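Local coordinates for protein PKS (Streptomyces albus, PDB 4OQJ) that probably catalyses carbon–carbon bond formation during oxazolomycin biosynthesis, as a ketosynthase of a modular polyketide synthase whose modules lack their own acyltransferase, at residues C113-L118 / G506-P511; A117-G122 / L694-F699. All blocks are in the same frame, centred on the assembly; numbering follows the deposited sequence.

Interaction 1: residues C113-L118 / G506-P511; sequences CAYEAL and GRRVLP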
loop_
_atom_site.group_PDB
_atom_site.type_symbol
_atom_site.label_atom_id
_atom_site.label_comp_id
_atom_site.label_asym_id
_atom_site.label_seq_id
_atom_site.Cartn_x
_atom_site.Cartn_y
_atom_site.Cartn_z
ATOM N N CYS A 113 -16.080 -1.909 12.165
ATOM C CA CYS A 113 -15.817 -0.459 12.117
ATOM C C CYS A 113 -16.012 0.127 10.694
ATOM O O CYS A 113 -16.557 1.221 10.524
ATOM C CB CYS A 113 -14.402 -0.161 12.609
ATOM S SG CYS A 113 -14.083 1.612 12.853
ATOM N N ALA A 114 -15.564 -0.606 9.680
ATOM C CA ALA A 114 -15.739 -0.179 8.291
ATOM C C ALA A 114 -17.216 -0.125 7.912
ATOM O O ALA A 114 -17.655 0.804 7.232
ATOM C CB ALA A 114 -14.986 -1.118 7.346
ATOM N N TYR A 115 -17.969 -1.134 8.334
ATOM C CA TYR A 115 -19.411 -1.157 8.156
ATOM C C TYR A 115 -20.016 0.115 8.755
ATOM O O TYR A 115 -20.802 0.790 8.106
ATOM C CB TYR A 115 -19.988 -2.419 8.802
ATOM C CG TYR A 115 -21.462 -2.724 8.558
ATOM C CD1 TYR A 115 -22.468 -1.966 9.143
ATOM C CD2 TYR A 115 -21.839 -3.827 7.796
ATOM C CE1 TYR A 115 -23.819 -2.278 8.942
ATOM C CE2 TYR A 115 -23.165 -4.150 7.593
ATOM C CZ TYR A 115 -24.153 -3.377 8.164
ATOM O OH TYR A 115 -25.471 -3.713 7.955
ATOM N N GLU A 116 -19.627 0.442 9.986
ATOM C CA GLU A 116 -20.125 1.640 10.658
ATOM C C GLU A 116 -19.757 2.903 9.901
ATOM O O GLU A 116 -20.568 3.822 9.822
ATOM C CB GLU A 116 -19.576 1.746 12.086
ATOM C CG GLU A 116 -20.203 0.792 13.097
ATOM C CD GLU A 116 -19.450 0.782 14.444
ATOM O OE1 GLU A 116 -18.276 1.219 14.473
ATOM O OE2 GLU A 116 -20.030 0.333 15.467
ATOM N N ALA A 117 -18.533 2.966 9.366
ATOM C CA ALA A 117 -18.086 4.170 8.665
ATOM C C ALA A 117 -18.916 4.412 7.405
ATOM O O ALA A 117 -19.283 5.554 7.103
ATOM C CB ALA A 117 -16.610 4.082 8.317
ATOM N N LEU A 118 -19.212 3.344 6.675
ATOM C CA LEU A 118 -20.027 3.445 5.464
ATOM C C LEU A 118 -21.472 3.791 5.824
ATOM O O LEU A 118 -22.104 4.609 5.162
ATOM C CB LEU A 118 -19.966 2.146 4.664
ATOM C CG LEU A 118 -18.653 1.978 3.897
ATOM C CD1 LEU A 118 -18.404 0.536 3.554
ATOM C CD2 LEU A 118 -18.699 2.834 2.645
ATOM N N GLY A 506 -28.921 4.050 2.397
ATOM C CA GLY A 506 -27.624 3.998 3.057
ATOM C C GLY A 506 -27.511 2.964 4.150
ATOM O O GLY A 506 -26.595 3.029 4.970
ATOM N N ARG A 507 -28.425 1.994 4.145
ATOM C CA ARG A 507 -28.448 0.943 5.163
ATOM C C ARG A 507 -28.603 -0.415 4.492
ATOM O O ARG A 507 -29.343 -0.546 3.522
ATOM C CB ARG A 507 -29.589 1.190 6.153
ATOM C CG ARG A 507 -29.374 2.395 7.055
ATOM C CD ARG A 507 -28.298 2.087 8.083
ATOM N NE ARG A 507 -28.008 3.182 9.009
ATOM C CZ ARG A 507 -27.271 4.246 8.708
ATOM N NH1 ARG A 507 -26.783 4.401 7.479
ATOM N NH2 ARG A 507 -27.029 5.165 9.634
ATOM N N ARG A 508 -27.902 -1.429 4.989
ATOM C CA ARG A 508 -28.015 -2.759 4.404
ATOM C C ARG A 508 -29.475 -3.245 4.457
ATOM O O ARG A 508 -30.158 -3.036 5.449
ATOM C CB ARG A 508 -27.112 -3.747 5.129
ATOM C CG ARG A 508 -27.106 -5.120 4.476
ATOM C CD ARG A 508 -26.059 -6.023 5.077
ATOM N NE ARG A 508 -24.718 -5.717 4.577
ATOM C CZ ARG A 508 -23.681 -6.534 4.709
ATOM N NH1 ARG A 508 -23.822 -7.698 5.331
ATOM N NH2 ARG A 508 -22.508 -6.194 4.214
ATOM N N VAL A 509 -29.930 -3.894 3.390
ATOM C CA VAL A 509 -31.301 -4.420 3.316
ATOM C C VAL A 509 -31.338 -5.769 4.000
ATOM O O VAL A 509 -30.760 -6.734 3.491
ATOM C CB VAL A 509 -31.775 -4.585 1.851
ATOM C CG1 VAL A 509 -33.196 -5.144 1.797
ATOM C CG2 VAL A 509 -31.692 -3.270 1.131
ATOM N N LEU A 510 -31.999 -5.846 5.146
ATOM C CA LEU A 510 -31.944 -7.049 5.973
ATOM C C LEU A 510 -33.360 -7.581 6.243
ATOM O O LEU A 510 -34.337 -6.900 5.936
ATOM C CB LEU A 510 -31.184 -6.748 7.268
ATOM C CG LEU A 510 -29.689 -6.443 7.074
ATOM C CD1 LEU A 510 -29.075 -5.835 8.327
ATOM C CD2 LEU A 510 -28.942 -7.710 6.710
ATOM N N PRO A 511 -33.473 -8.807 6.796
ATOM C CA PRO A 511 -34.763 -9.527 6.785
ATOM C C PRO A 511 -35.829 -9.091 7.791
ATOM O O PRO A 511 -37.019 -9.201 7.485
ATOM C CB PRO A 511 -34.356 -10.978 7.092
ATOM C CG PRO A 511 -32.898 -11.051 6.814
ATOM C CD PRO A 511 -32.358 -9.704 7.149
HETATM O O HOH W 1 -27.181 -1.623 8.217
#
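At the seam between the thiolase-fold ketosynthase core and its flanking linker region, Tyr115 of helix 105-121 reaches out to Arg508 and Leu510 of the loop joining helix 496-505 to strand 512-518. This long-range pairing illustrates how a helix of a catalytic core can meet an added subdomain through one long aromatic side chain. The two backbones stay well apart: even the nearest CA atoms, those of Tyr115 and Arg508, are 9.5 Å from each other. With CG anti to the backbone N (chi1 -172°), the tyrosine spans that gap, and its phenol end does most of the touching.

Tyr115 OH lies 3.3 Å from Arg508 CB, against the base of a side chain that runs nearly perpendicular to its own. The arginine chain bends about its CG-CD bond (chi3 -78°), which brings NE and CZ close to Tyr115 CE2. Tyr115 CE2 sits over one guanidinium face near its margin, 3.7 Å from Arg508 NE, but the two planes are 63° apart, so this is not a parallel stack. The guanidinium is held by a bond outside the contact, from Arg508 NH2 to Lys179 O; Leu180, nearby on helix 171-180, packs against both Tyr115 and Arg508. The Leu510 CD1 methyl makes a looser van der Waals contact, 4.2 Å from Tyr115 OH.

Within the loop itself, Arg507 folds back so that NH1 donates to Gly506 O at 2.9 Å, approaching from above the carbonyl plane. No direct hydrogen bond joins the two segments, yet the buried phenol has a polar partner. Across the seam a single water takes the bridging role: it hydrogen-bonds to Tyr115 OH at 2.7 Å and weakly accepts from Arg508 N at 3.3 Å.

Interaction 2: residues A117-G122 / L694-F699; sequences ALERAG and LPTYPF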
loop_
_atom_site.group_PDB
_atom_site.type_symbol
_atom_site.label_atom_id
_atom_site.label_comp_id
_atom_site.label_asym_id
_atom_site.label_seq_id
_atom_site.Cartn_x
_atom_site.Cartn_y
_atom_site.Cartn_z
ATOM N N ALA A 117 -18.533 2.966 9.366
ATOM C CA ALA A 117 -18.086 4.170 8.665
ATOM C C ALA A 117 -18.916 4.412 7.405
ATOM O O ALA A 117 -19.283 5.554 7.103
ATOM C CB ALA A 117 -16.610 4.082 8.317
ATOM N N LEU A 118 -19.212 3.344 6.675
ATOM C CA LEU A 118 -20.027 3.445 5.464
ATOM C C LEU A 118 -21.472 3.791 5.824
ATOM O O LEU A 118 -22.104 4.609 5.162
ATOM C CB LEU A 118 -19.966 2.146 4.664
ATOM C CG LEU A 118 -18.653 1.978 3.897
ATOM C CD1 LEU A 118 -18.404 0.536 3.554
ATOM C CD2 LEU A 118 -18.699 2.834 2.645
ATOM N N GLU A 119 -21.988 3.187 6.886
ATOM C CA GLU A 119 -23.286 3.580 7.409
ATOM C C GLU A 119 -23.359 5.070 7.744
ATOM O O GLU A 119 -24.324 5.730 7.405
ATOM C CB GLU A 119 -23.624 2.769 8.651
ATOM C CG GLU A 119 -24.305 1.457 8.367
ATOM C CD GLU A 119 -24.816 0.832 9.645
ATOM O OE1 GLU A 119 -24.045 0.827 10.639
ATOM O OE2 GLU A 119 -25.977 0.360 9.660
ATOM N N ARG A 120 -22.358 5.598 8.439
ATOM C CA ARG A 120 -22.401 7.003 8.808
ATOM C C ARG A 120 -22.297 7.873 7.565
ATOM O O ARG A 120 -22.920 8.934 7.505
ATOM C CB ARG A 120 -21.285 7.335 9.811
ATOM C CG ARG A 120 -21.231 8.782 10.225
ATOM C CD ARG A 120 -20.479 8.949 11.535
ATOM N NE ARG A 120 -21.202 8.372 12.674
ATOM C CZ ARG A 120 -20.951 7.181 13.225
ATOM N NH1 ARG A 120 -21.668 6.766 14.267
ATOM N NH2 ARG A 120 -19.980 6.403 12.763
ATOM N N ALA A 121 -21.543 7.417 6.565
ATOM C CA ALA A 121 -21.448 8.129 5.287
ATOM C C ALA A 121 -22.764 8.108 4.521
ATOM O O ALA A 121 -23.059 9.032 3.759
ATOM C CB ALA A 121 -20.345 7.535 4.426
ATOM N N GLY A 122 -23.556 7.057 4.730
ATOM C CA GLY A 122 -24.856 6.932 4.097
ATOM C C GLY A 122 -24.842 6.069 2.839
ATOM O O GLY A 122 -25.766 6.160 2.040
ATOM N N LEU A 694 -26.543 9.024 10.990
ATOM C CA LEU A 694 -27.579 8.471 11.856
ATOM C C LEU A 694 -26.941 7.329 12.636
ATOM O O LEU A 694 -25.824 6.936 12.316
ATOM C CB LEU A 694 -28.768 7.975 11.046
ATOM C CG LEU A 694 -29.501 9.034 10.225
ATOM C CD1 LEU A 694 -30.459 8.375 9.269
ATOM C CD2 LEU A 694 -30.251 9.981 11.138
ATOM N N PRO A 695 -27.628 6.798 13.664
ATOM C CA PRO A 695 -26.959 5.742 14.434
ATOM C C PRO A 695 -26.607 4.548 13.562
ATOM O O PRO A 695 -27.258 4.332 12.542
ATOM C CB PRO A 695 -27.987 5.368 15.497
ATOM C CG PRO A 695 -28.815 6.635 15.677
ATOM C CD PRO A 695 -28.897 7.230 14.293
ATOM N N THR A 696 -25.581 3.808 13.971
ATOM C CA THR A 696 -25.046 2.699 13.191
ATOM C C THR A 696 -25.556 1.380 13.767
ATOM O O THR A 696 -26.216 1.369 14.809
ATOM C CB THR A 696 -23.504 2.765 13.157
ATOM O OG1 THR A 696 -22.964 2.900 14.490
ATOM C CG2 THR A 696 -23.088 3.972 12.357
ATOM N N TYR A 697 -25.296 0.284 13.063
ATOM C CA TYR A 697 -25.916 -1.004 13.350
ATOM C C TYR A 697 -25.604 -1.521 14.766
ATOM O O TYR A 697 -24.465 -1.411 15.236
ATOM C CB TYR A 697 -25.462 -2.043 12.313
ATOM C CG TYR A 697 -26.271 -3.324 12.376
ATOM C CD1 TYR A 697 -27.450 -3.456 11.654
ATOM C CD2 TYR A 697 -25.873 -4.388 13.180
ATOM C CE1 TYR A 697 -28.206 -4.614 11.718
ATOM C CE2 TYR A 697 -26.624 -5.562 13.245
ATOM C CZ TYR A 697 -27.797 -5.663 12.509
ATOM O OH TYR A 697 -28.570 -6.813 12.568
ATOM N N PRO A 698 -26.623 -2.076 15.461
ATOM C CA PRO A 698 -26.386 -2.621 16.806
ATOM C C PRO A 698 -25.881 -4.067 16.743
ATOM O O PRO A 698 -26.624 -5.018 16.992
ATOM C CB PRO A 698 -27.759 -2.526 17.463
ATOM C CG PRO A 698 -28.716 -2.685 16.333
ATOM C CD PRO A 698 -28.060 -2.031 15.135
ATOM N N PHE A 699 -24.604 -4.215 16.404
ATOM C CA PHE A 699 -23.997 -5.523 16.230
ATOM C C PHE A 699 -24.257 -6.405 17.432
ATOM O O PHE A 699 -24.136 -5.955 18.563
ATOM C CB PHE A 699 -22.491 -5.389 16.016
ATOM C CG PHE A 699 -22.125 -4.567 14.819
ATOM C CD1 PHE A 699 -22.230 -5.093 13.541
ATOM C CD2 PHE A 699 -21.681 -3.267 14.974
ATOM C CE1 PHE A 699 -21.871 -4.335 12.429
ATOM C CE2 PHE A 699 -21.342 -2.505 13.877
ATOM C CZ PHE A 699 -21.434 -3.028 12.612
HETATM O O HOH W 2 -25.968 7.711 8.583
HETATM O O HOH W 3 -20.631 4.490 14.809
HETATM O O HOH W 4 -23.897 8.080 13.730
#
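Glu119 and Arg120, neighbours on the last turn of helix 105-121, meet the segment 694-699 in different ways. The Glu119 carboxylate turns toward the backbone: OE1 accepts from Tyr697 N through its syn lone pair, at 2.8 Å and an N-H...O angle of 156°. The same oxygen lies 3.2 Å from Thr696 CB, and both carboxylate oxygens border Tyr697 CB. The carboxylate and the tyrosine ring are inclined by 42°, the ring leading away from the helix so that its OH accepts from Asn472 N.

Arg120 instead offers a flat surface. Bent at chi3 (-68°), it sets its guanidinium beneath Thr696 CG2, which covers one face with NH1 3.7 Å away. Water 3 lies at the guanidinium edge, in plane, accepting from Arg120 NH1 and donating to Thr696 OG1. NH2 is bound by Leu28 O of strand 23-31. Water 2 links Glu119 O to Leu694 N.

Gly122, with positive phi, closes the helix in a Schellman motif. The partner sequence, Leu-Pro-Thr-Tyr-Pro-Phe, resembles the motif of the post-acyltransferase linker in modular polyketide synthases, and this segment probably corresponds to it, running back over the ketosynthase.

How the interactions relate
Interactions 1 and 2 start from the same helix, 105-121, share Ala117 and Leu118, and have centres about 6 Å apart. Arg507 ties them together: its NH2 makes a probable hydrogen bond to Pro695 O at 3.0 Å, its NE forms a salt bridge with Glu119 OE2 at 3.5 Å, and its NH1 also donates to Glu119 O. Tyr115 and Phe699 add an edge-to-face ring pair. One core helix thus brings together the linker loop 506-511 and the returning segment 694-699, which are far apart in sequence. A bound potassium ion lies about 10 Å from the side chain of Arg508.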